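Local coordinates for conserved hypothetical secreted protein (Helicobacter pylori, PDB 4RNZ), which determines cell shape, probably as a zinc-dependent M23B-family metallopeptidase that acts on peptidoglycan, at residues E2-D7 and Y45-D50. Sequence-based numbering, arbitrary orientation.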
ATOM      1  N   GLU A   2      16.252 -10.121  17.101  1.00 41.26           N
ATOM      2  CA  GLU A   2      15.017  -9.873  17.823  1.00 41.53           C
ATOM      3  C   GLU A   2      14.015  -9.228  16.866  1.00 40.44           C
ATOM      4  O   GLU A   2      14.363  -8.281  16.122  1.00 35.65           O
ATOM      5  CB  GLU A   2      15.270  -8.943  19.006  1.00 44.82           C
ATOM      6  CG  GLU A   2      14.355  -9.181  20.198  1.00 49.81           C
ATOM      7  CD  GLU A   2      14.564  -8.167  21.309  1.00 51.81           C
ATOM      8  OE1 GLU A   2      13.693  -8.081  22.198  1.00 55.57           O
ATOM      9  OE2 GLU A   2      15.592  -7.450  21.286  1.00 53.30           O
ATOM     10  N   ARG A   3      12.792  -9.759  16.881  1.00 37.71           N
ATOM     11  CA  ARG A   3      11.683  -9.250  16.070  1.00 40.61           C
ATOM     12  C   ARG A   3      10.822  -8.346  16.930  1.00 39.18           C
ATOM     13  O   ARG A   3      10.276  -8.782  17.937  1.00 39.67           O
ATOM     14  CB  ARG A   3      10.829 -10.408  15.537  1.00 44.04           C
ATOM     15  CG  ARG A   3       9.772  -9.969  14.543  1.00 47.36           C
ATOM     16  CD  ARG A   3       8.914 -11.114  14.014  1.00 52.53           C
ATOM     17  NE  ARG A   3       8.236 -11.814  15.106  1.00 57.52           N
ATOM     18  CZ  ARG A   3       8.175 -13.138  15.237  1.00 63.65           C
ATOM     19  NH1 ARG A   3       8.698 -13.940  14.308  1.00 64.11           N
ATOM     20  NH2 ARG A   3       7.547 -13.669  16.287  1.00 62.85           N
ATOM     21  N   LEU A   4      10.684  -7.098  16.501  1.00 37.29           N
ATOM     22  CA  LEU A   4      10.069  -6.062  17.282  1.00 38.91           C
ATOM     23  C   LEU A   4       9.101  -5.257  16.437  1.00 38.72           C
ATOM     24  O   LEU A   4       9.099  -5.357  15.208  1.00 41.99           O
ATOM     25  CB  LEU A   4      11.148  -5.132  17.828  1.00 40.74           C
ATOM     26  CG  LEU A   4      12.228  -5.791  18.684  1.00 41.72           C
ATOM     27  CD1 LEU A   4      13.333  -4.786  18.987  1.00 43.12           C
ATOM     28  CD2 LEU A   4      11.632  -6.331  19.969  1.00 43.78           C
ATOM     29  N   VAL A   5       8.303  -4.436  17.107  1.00 37.59           N
ATOM     30  CA  VAL A   5       7.310  -3.621  16.455  1.00 36.94           C
ATOM     31  C   VAL A   5       7.648  -2.177  16.610  1.00 37.49           C
ATOM     32  O   VAL A   5       7.874  -1.713  17.709  1.00 40.20           O
ATOM     33  CB  VAL A   5       5.932  -3.821  17.099  1.00 38.39           C
ATOM     34  CG1 VAL A   5       4.873  -3.099  16.280  1.00 38.56           C
ATOM     35  CG2 VAL A   5       5.626  -5.302  17.211  1.00 39.29           C
ATOM     36  N   TRP A   6       7.679  -1.450  15.505  1.00 38.74           N
ATOM     37  CA  TRP A   6       8.054  -0.048  15.570  1.00 41.98           C
ATOM     38  C   TRP A   6       6.883   0.703  16.178  1.00 44.51           C
ATOM     39  O   TRP A   6       5.723   0.342  15.997  1.00 42.16           O
ATOM     40  CB  TRP A   6       8.397   0.467  14.183  1.00 39.47           C
ATOM     41  CG  TRP A   6       9.143   1.738  14.111  1.00 39.57           C
ATOM     42  CD1 TRP A   6       8.619   2.990  14.045  1.00 39.51           C
ATOM     43  CD2 TRP A   6      10.558   1.892  13.990  1.00 39.53           C
ATOM     44  NE1 TRP A   6       9.615   3.918  13.925  1.00 40.97           N
ATOM     45  CE2 TRP A   6      10.819   3.273  13.880  1.00 40.77           C
ATOM     46  CE3 TRP A   6      11.638   0.997  13.975  1.00 35.89           C
ATOM     47  CZ2 TRP A   6      12.114   3.783  13.752  1.00 38.74           C
ATOM     48  CZ3 TRP A   6      12.932   1.511  13.841  1.00 35.26           C
ATOM     49  CH2 TRP A   6      13.154   2.883  13.737  1.00 35.44           C
ATOM     50  N   ASP A   7       7.187   1.739  16.926  1.00 46.69           N
ATOM     51  CA  ASP A   7       6.133   2.475  17.575  1.00 47.97           C
ATOM     52  C   ASP A   7       6.032   3.896  17.071  1.00 44.71           C
ATOM     53  O   ASP A   7       5.274   4.153  16.136  1.00 44.64           O
ATOM     54  CB  ASP A   7       6.321   2.454  19.102  1.00 54.12           C
ATOM     55  CG  ASP A   7       5.126   3.034  19.847  1.00 59.31           C
ATOM     56  OD1 ASP A   7       4.067   3.255  19.218  1.00 59.60           O
ATOM     57  OD2 ASP A   7       5.251   3.283  21.062  1.00 64.48           O
ATOM     58  N   TYR A  45      10.280  -4.881  12.741  1.00 30.06           N
ATOM     59  CA  TYR A  45      11.667  -4.677  12.375  1.00 30.99           C
ATOM     60  C   TYR A  45      12.522  -5.637  13.180  1.00 31.00           C
ATOM     61  O   TYR A  45      12.025  -6.309  14.099  1.00 31.85           O
ATOM     62  CB  TYR A  45      12.112  -3.217  12.575  1.00 30.67           C
ATOM     63  CG  TYR A  45      12.173  -2.733  14.012  1.00 32.82           C
ATOM     64  CD1 TYR A  45      11.001  -2.519  14.761  1.00 35.61           C
ATOM     65  CD2 TYR A  45      13.401  -2.441  14.615  1.00 32.16           C
ATOM     66  CE1 TYR A  45      11.062  -2.067  16.081  1.00 35.56           C
ATOM     67  CE2 TYR A  45      13.468  -1.992  15.936  1.00 32.34           C
ATOM     68  CZ  TYR A  45      12.303  -1.811  16.658  1.00 34.86           C
ATOM     69  OH  TYR A  45      12.372  -1.357  17.945  1.00 37.13           O
ATOM     70  N   TYR A  46      13.805  -5.666  12.851  1.00 29.02           N
ATOM     71  CA  TYR A  46      14.714  -6.657  13.411  1.00 30.97           C
ATOM     72  C   TYR A  46      15.989  -5.991  13.888  1.00 32.06           C
ATOM     73  O   TYR A  46      16.546  -5.122  13.209  1.00 29.33           O
ATOM     74  CB  TYR A  46      15.040  -7.741  12.387  1.00 30.97           C
ATOM     75  CG  TYR A  46      13.806  -8.423  11.819  1.00 33.33           C
ATOM     76  CD1 TYR A  46      13.126  -7.867  10.739  1.00 35.56           C
ATOM     77  CD2 TYR A  46      13.294  -9.600  12.387  1.00 33.77           C
ATOM     78  CE1 TYR A  46      11.979  -8.465  10.233  1.00 39.16           C
ATOM     79  CE2 TYR A  46      12.157 -10.213  11.871  1.00 37.20           C
ATOM     80  CZ  TYR A  46      11.505  -9.633  10.790  1.00 39.48           C
ATOM     81  OH  TYR A  46      10.371 -10.193  10.248  1.00 39.02           O
ATOM     82  N   THR A  47      16.449  -6.419  15.058  1.00 32.93           N
ATOM     83  CA  THR A  47      17.688  -5.922  15.626  1.00 34.23           C
ATOM     84  C   THR A  47      18.585  -7.059  16.141  1.00 35.40           C
ATOM     85  O   THR A  47      18.124  -8.165  16.490  1.00 33.93           O
ATOM     86  CB  THR A  47      17.442  -4.934  16.782  1.00 33.89           C
ATOM     87  OG1 THR A  47      16.809  -5.601  17.882  1.00 35.41           O
ATOM     88  CG2 THR A  47      16.608  -3.751  16.337  1.00 34.94           C
ATOM     89  N   LEU A  48      19.880  -6.763  16.169  1.00 36.14           N
ATOM     90  CA  LEU A  48      20.882  -7.663  16.725  1.00 37.62           C
ATOM     91  C   LEU A  48      21.794  -6.825  17.590  1.00 40.08           C
ATOM     92  O   LEU A  48      22.307  -5.778  17.131  1.00 36.86           O
ATOM     93  CB  LEU A  48      21.711  -8.326  15.633  1.00 39.25           C
ATOM     94  CG  LEU A  48      22.764  -9.334  16.138  1.00 43.03           C
ATOM     95  CD1 LEU A  48      22.125 -10.575  16.740  1.00 42.49           C
ATOM     96  CD2 LEU A  48      23.711  -9.715  15.017  1.00 43.37           C
ATOM     97  N   ARG A  49      22.012  -7.292  18.817  1.00 38.65           N
ATOM     98  CA  ARG A  49      22.840  -6.576  19.782  1.00 40.85           C
ATOM     99  C   ARG A  49      23.998  -7.481  20.228  1.00 44.00           C
ATOM    100  O   ARG A  49      23.867  -8.699  20.173  1.00 43.99           O
ATOM    101  CB  ARG A  49      21.963  -6.157  20.963  1.00 39.54           C
ATOM    102  CG  ARG A  49      20.983  -5.041  20.611  1.00 39.30           C
ATOM    103  CD  ARG A  49      20.030  -4.687  21.723  1.00 39.10           C
ATOM    104  NE  ARG A  49      19.024  -3.748  21.230  1.00 41.28           N
ATOM    105  CZ  ARG A  49      19.206  -2.435  21.080  1.00 43.12           C
ATOM    106  NH1 ARG A  49      20.361  -1.859  21.402  1.00 45.05           N
ATOM    107  NH2 ARG A  49      18.227  -1.678  20.597  1.00 44.32           N
ATOM    108  N   ASP A  50      25.132  -6.900  20.635  1.00 47.27           N
ATOM    109  CA  ASP A  50      26.265  -7.705  21.183  1.00 48.01           C
ATOM    110  C   ASP A  50      26.052  -7.977  22.671  1.00 48.37           C
ATOM    111  O   ASP A  50      24.988  -7.671  23.212  1.00 50.45           O
ATOM    112  CB  ASP A  50      27.621  -7.021  20.952  1.00 45.11           C
ATOM    113  CG  ASP A  50      27.754  -5.719  21.709  1.00 43.67           C
ATOM    114  OD1 ASP A  50      26.948  -5.448  22.634  1.00 44.89           O
ATOM    115  OD2 ASP A  50      28.660  -4.946  21.359  1.00 46.13           O
TER
HETATM  116  O   HOH W   1      18.240  -6.923  19.735  1.00 34.01           O
HETATM  117  O   HOH W   2      10.180  -1.083  19.113  1.00 52.99           O
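The ring of Y45 lies between L4 and W6, covered on both faces by side chains of 2-7. Over one face stands the CB of L4, a CH-pi contact 4.0 Å from the ring centroid. On the opposite face W6 presents the edge of its six-membered ring, CE3 over the centre of the phenol, in a T-shaped pair whose planes meet at 75°. In Y45, CG sits between the backbone N and the carbonyl carbon (chi1 67°). At the ring's edge CE1 comes 3.5 Å from V5 C. The hydroxyl is linked to the carbonyl of V5 through one water, which donates to V5 O at 2.8 Å.

Beneath these side chains, strands 2-5 and 45-49 run antiparallel at the border of a five-stranded antiparallel sheet in the Csd3 N-terminal domain, strand 2-5 being outermost and joined to its neighbour through a helical segment. L4 with Y45 and E2 with T47 are hydrogen-bonded pairs, each closed by two N-H to O=C bonds; between them R3 and Y46 form a non-hydrogen-bonded pair, where the CA of Y46 comes 3.2 Å from E2 O in a CA-H...O contact. On the sheet face carrying R3 and Y46, the two side chains run alongside each other, R3 CG lying 3.6 Å from Y46 CE2. On the other face, with L4 and Y45, a water links T47 OG1 (2.7 Å) to E2 OE2, while L4 CD1 packs against the same threonine hydroxyl oxygen.

Farther out, the indole is positioned by a hydrogen bond from W6 NE1 to L9 O and by F14, I39 and I60 packed around it.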